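Local coordinates for argininosuccinate lyase (Chelativorans sp., PDB 6RXA), which acts as an EDDS lyase, a C-N lyase of the aspartase/fumarase superfamily, and probably also splits argininosuccinate into fumarate and L-arginine, at residues R294-K297 with A298-A302; R48-V51 with V52-E56. The protein carries 2 engineered substitutions. All blocks are in the same frame, centred on the assembly; numbering follows the deposited sequence.

In the fold
From the N terminus, contact 2 comes first. It lies within helix 35-56, near that helix's C-terminal end. Contact 1 follows much later, within helix 290-301. Each is a turn-to-turn contact inside one helix, so neither closes a loop. They stand in series and neither nest nor cross. Their centres are about 43 Å apart, and they do not touch. Residues 48-56 lie far from the centre of the chain, against helices 62-79, 212-218 and 451-500 of the same subunit. Residues 294-302 lie nearer the centre, against helices 236-262 and 329-348. There the side chains also reach the other subunits of the tetramer.

Contact 1 of 2, residues R294-K297 with A298-A302; sequences RSRK and AAFAA
Arg294-Lys297 and Ala298-Ala301 are successive turns of one alpha helix, joined by four i to i+4 backbone bonds, of which Phe300 N to Arg296 O (2.9 Å) runs nearly along the C=O axis. The same Arg296 O lies over the centre of the Phe300 ring, 3.2 Å from its plane. Phe300 turns its CG beside its own backbone N (chi1 -51°), which swings the ring back over this carbonyl. The rim of the ring then meets the Arg296 side chain. Phe300 CZ sits 3.7 Å from Arg296 CB and 3.8 Å from Arg296 CZ. The ring points edge-on at one face of the guanidinium, and the two planes are 76° apart. The guanidinium is held by three bonds: NE to Ser253 OG, NH1 to Ala315 O of the second subunit and NH2 to Asn314 O of the third. The extended Lys297 chain carries NZ to a salt bridge with Glu326 of the second subunit. Arg294 makes a cation-pi contact with Tyr26, and both belong to a fumarate-binding site. The helix follows the superfamily signature loop with Ser281, Lys286 and Asn288, and belongs to the mainly helical core where the subunits of these tetrameric lyases meet.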
loop_
_atom_site.group_PDB
_atom_site.type_symbol
_atom_site.label_atom_id
_atom_site.label_comp_id
_atom_site.label_asym_id
_atom_site.label_seq_id
_atom_site.Cartn_x
_atom_site.Cartn_y
_atom_site.Cartn_z
ATOM N N ARG A 294 -10.710 -18.106 -1.704
ATOM C CA ARG A 294 -10.170 -17.810 -0.380
ATOM C C ARG A 294 -8.644 -17.829 -0.375
ATOM O O ARG A 294 -8.023 -17.150 0.448
ATOM C CB ARG A 294 -10.739 -18.772 0.660
ATOM C CG ARG A 294 -12.186 -18.460 1.001
ATOM C CD ARG A 294 -12.763 -19.506 1.917
ATOM N NE ARG A 294 -14.073 -19.125 2.439
ATOM C CZ ARG A 294 -14.261 -18.396 3.536
ATOM N NH1 ARG A 294 -13.228 -17.943 4.236
ATOM N NH2 ARG A 294 -15.494 -18.115 3.931
ATOM N N SER A 295 -8.017 -18.595 -1.273
ATOM C CA SER A 295 -6.564 -18.525 -1.394
ATOM C C SER A 295 -6.131 -17.166 -1.937
ATOM O O SER A 295 -5.182 -16.553 -1.425
ATOM C CB SER A 295 -6.053 -19.678 -2.267
ATOM O OG SER A 295 -6.233 -20.935 -1.609
ATOM N N ARG A 296 -6.814 -16.674 -2.976
ATOM C CA ARG A 296 -6.531 -15.338 -3.475
ATOM C C ARG A 296 -6.752 -14.282 -2.399
ATOM O O ARG A 296 -5.957 -13.344 -2.265
ATOM C CB ARG A 296 -7.385 -15.029 -4.705
ATOM C CG ARG A 296 -7.087 -15.917 -5.906
ATOM C CD ARG A 296 -7.764 -15.408 -7.168
ATOM N NE ARG A 296 -7.022 -14.267 -7.712
ATOM C CZ ARG A 296 -7.516 -13.347 -8.529
ATOM N NH1 ARG A 296 -8.787 -13.376 -8.911
ATOM N NH2 ARG A 296 -6.726 -12.375 -8.957
ATOM N N LYS A 297 -7.826 -14.423 -1.608
ATOM C CA LYS A 297 -8.099 -13.479 -0.528
ATOM C C LYS A 297 -6.892 -13.343 0.400
ATOM O O LYS A 297 -6.517 -12.227 0.788
ATOM C CB LYS A 297 -9.344 -13.923 0.239
ATOM C CG LYS A 297 -9.808 -12.984 1.353
ATOM C CD LYS A 297 -10.962 -13.643 2.106
ATOM C CE LYS A 297 -11.532 -12.802 3.197
ATOM N NZ LYS A 297 -12.611 -13.637 3.861
ATOM N N ALA A 298 -6.268 -14.470 0.768
ATOM C CA ALA A 298 -5.069 -14.429 1.601
ATOM C C ALA A 298 -3.932 -13.687 0.913
ATOM O O ALA A 298 -3.210 -12.915 1.555
ATOM C CB ALA A 298 -4.637 -15.856 1.939
ATOM N N ALA A 299 -3.757 -13.910 -0.392
ATOM C CA ALA A 299 -2.748 -13.181 -1.148
ATOM C C ALA A 299 -2.977 -11.680 -1.073
ATOM O O ALA A 299 -2.036 -10.909 -0.839
ATOM C CB ALA A 299 -2.751 -13.652 -2.605
ATOM N N PHE A 300 -4.213 -11.234 -1.323
ATOM C CA PHE A 300 -4.492 -9.802 -1.290
ATOM C C PHE A 300 -4.255 -9.250 0.108
ATOM O O PHE A 300 -3.688 -8.166 0.278
ATOM C CB PHE A 300 -5.946 -9.548 -1.680
ATOM C CG PHE A 300 -6.388 -10.212 -2.950
ATOM C CD1 PHE A 300 -5.510 -10.473 -3.993
ATOM C CD2 PHE A 300 -7.718 -10.558 -3.101
ATOM C CE1 PHE A 300 -5.976 -11.077 -5.152
ATOM C CE2 PHE A 300 -8.179 -11.143 -4.247
ATOM C CZ PHE A 300 -7.309 -11.407 -5.272
ATOM N N ALA A 301 -4.681 -9.987 1.131
ATOM C CA ALA A 301 -4.549 -9.488 2.490
ATOM C C ALA A 301 -3.090 -9.339 2.897
ATOM O O ALA A 301 -2.768 -8.481 3.730
ATOM C CB ALA A 301 -5.273 -10.408 3.466
ATOM N N ALA A 302 -2.199 -10.153 2.324
ATOM C CA ALA A 302 -0.779 -10.097 2.653
ATOM C C ALA A 302 -0.145 -8.769 2.250
ATOM O O ALA A 302 0.938 -8.432 2.733
ATOM C CB ALA A 302 -0.029 -11.242 1.981
#

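Contact 2 of 2, residues R48-V51 with V52-E56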
loop_
_atom_site.group_PDB
_atom_site.type_symbol
_atom_site.label_atom_id
_atom_site.label_comp_id
_atom_site.label_asym_id
_atom_site.label_seq_id
_atom_site.Cartn_x
_atom_site.Cartn_y
_atom_site.Cartn_z
ATOM N N ARG A 48 15.832 -18.372 30.106
ATOM C CA ARG A 48 16.701 -19.475 30.499
ATOM C C ARG A 48 18.095 -19.304 29.910
ATOM O O ARG A 48 19.098 -19.475 30.614
ATOM C CB ARG A 48 16.069 -20.794 30.061
ATOM C CG ARG A 48 14.826 -21.153 30.859
ATOM C CD ARG A 48 14.172 -22.421 30.347
ATOM N NE ARG A 48 13.102 -22.858 31.244
ATOM C CZ ARG A 48 11.889 -22.313 31.285
ATOM N NH1 ARG A 48 11.577 -21.306 30.489
ATOM N NH2 ARG A 48 10.982 -22.779 32.131
ATOM N N ALA A 49 18.182 -18.975 28.621
ATOM C CA ALA A 49 19.493 -18.823 27.993
ATOM C C ALA A 49 20.271 -17.663 28.602
ATOM O O ALA A 49 21.486 -17.770 28.830
ATOM C CB ALA A 49 19.341 -18.623 26.486
ATOM N N HIS A 50 19.598 -16.539 28.848
ATOM C CA HIS A 50 20.272 -15.395 29.447
ATOM C C HIS A 50 20.806 -15.753 30.825
ATOM O O HIS A 50 21.962 -15.457 31.155
ATOM C CB HIS A 50 19.298 -14.222 29.519
ATOM C CG HIS A 50 19.912 -12.975 30.057
ATOM N ND1 HIS A 50 20.800 -12.211 29.327
ATOM C CD2 HIS A 50 19.769 -12.358 31.251
ATOM C CE1 HIS A 50 21.177 -11.176 30.059
ATOM N NE2 HIS A 50 20.575 -11.246 31.230
ATOM N N VAL A 51 19.985 -16.426 31.636
ATOM C CA VAL A 51 20.387 -16.814 32.987
ATOM C C VAL A 51 21.548 -17.804 32.962
ATOM O O VAL A 51 22.489 -17.685 33.754
ATOM C CB VAL A 51 19.164 -17.350 33.755
ATOM C CG1 VAL A 51 19.591 -18.103 34.991
ATOM C CG2 VAL A 51 18.224 -16.205 34.112
ATOM N N VAL A 52 21.499 -18.798 32.071
ATOM C CA VAL A 52 22.615 -19.734 31.927
ATOM C C VAL A 52 23.898 -18.988 31.568
ATOM O O VAL A 52 24.957 -19.219 32.166
ATOM C CB VAL A 52 22.270 -20.825 30.896
ATOM C CG1 VAL A 52 23.502 -21.642 30.550
ATOM C CG2 VAL A 52 21.164 -21.717 31.430
ATOM N N MET A 53 23.815 -18.067 30.613
ATOM C CA MET A 53 24.988 -17.276 30.246
ATOM C C MET A 53 25.496 -16.459 31.426
ATOM O O MET A 53 26.707 -16.388 31.656
ATOM C CB MET A 53 24.661 -16.382 29.047
ATOM C CG MET A 53 25.813 -15.487 28.590
ATOM S SD MET A 53 25.869 -13.921 29.485
ATOM C CE MET A 53 24.329 -13.168 28.968
ATOM N N LEU A 54 24.597 -15.820 32.180
ATOM C CA LEU A 54 25.050 -15.048 33.331
ATOM C C LEU A 54 25.765 -15.940 34.328
ATOM O O LEU A 54 26.683 -15.490 35.025
ATOM C CB LEU A 54 23.884 -14.375 34.039
ATOM C CG LEU A 54 23.116 -13.283 33.318
ATOM C CD1 LEU A 54 22.010 -12.756 34.209
ATOM C CD2 LEU A 54 24.045 -12.153 32.920
ATOM N N THR A 55 25.348 -17.206 34.416
ATOM C CA THR A 55 25.995 -18.150 35.320
ATOM C C THR A 55 27.397 -18.495 34.827
ATOM O O THR A 55 28.357 -18.486 35.606
ATOM C CB THR A 55 25.151 -19.413 35.433
ATOM O OG1 THR A 55 23.794 -19.053 35.701
ATOM C CG2 THR A 55 25.654 -20.279 36.604
ATOM N N GLU A 56 27.536 -18.790 33.528
ATOM C CA GLU A 56 28.859 -19.031 32.962
ATOM C C GLU A 56 29.788 -17.853 33.223
ATOM O O GLU A 56 30.990 -18.036 33.447
ATOM C CB GLU A 56 28.770 -19.270 31.451
ATOM C CG GLU A 56 27.998 -20.506 31.031
ATOM C CD GLU A 56 28.225 -20.879 29.569
ATOM O OE1 GLU A 56 27.737 -21.951 29.148
ATOM O OE2 GLU A 56 28.892 -20.108 28.841
#
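Leu54 lies over one face of the His50 ring, one helical turn on. Its CG stands 4.2 Å from the ring centroid, 25° off the ring normal, in a CH-pi contact displaced toward the rim. The CD1 branch comes closest, 3.6 Å from His50 NE2. Met53 reaches the other nitrogen obliquely: its CE is 3.7 Å from His50 ND1. The methionine chain folds back at chi2 (-87°) and chi3 to bring its methyl there. The imidazole leaves the helix with CG opposite the backbone N (chi1 -177°), and its NE2 is hydrogen-bonded to Ile108 O. This bond, with Leu54 over one face, helps to set the rotation of the ring. With an alanine here, Ile108 O would probably lose this donor, and Leu54 and Met53 would lose the ring they pack on.

The backbone beneath is regular alpha helix, and Leu54 N bonds to His50 O at 2.9 Å. The last turn has an extra bond: the Thr55 hydroxyl bonds back to the carbonyl four residues earlier, as threonines in helices often do. Val51 O accepts from Thr55 N at 3.0 Å and from Thr55 OG1 at 2.7 Å, the two donors reaching it from opposite faces of the carbonyl plane. Thr55 OG1 is also hydrogen-bonded to Ser65 OG.

Around this, helix 62-79 covers Val51 through Ser65, Ile68 and Leu69, and its Asp76 forms a salt bridge with Arg48. Val52 and Ala49 face Leu486 of the long helix 451-500, while Met53 packs on Thr215 of helix 212-218. This end of helix 35-56 thus packs against three helices of its own subunit, with loop residues such as Arg110 beside His50.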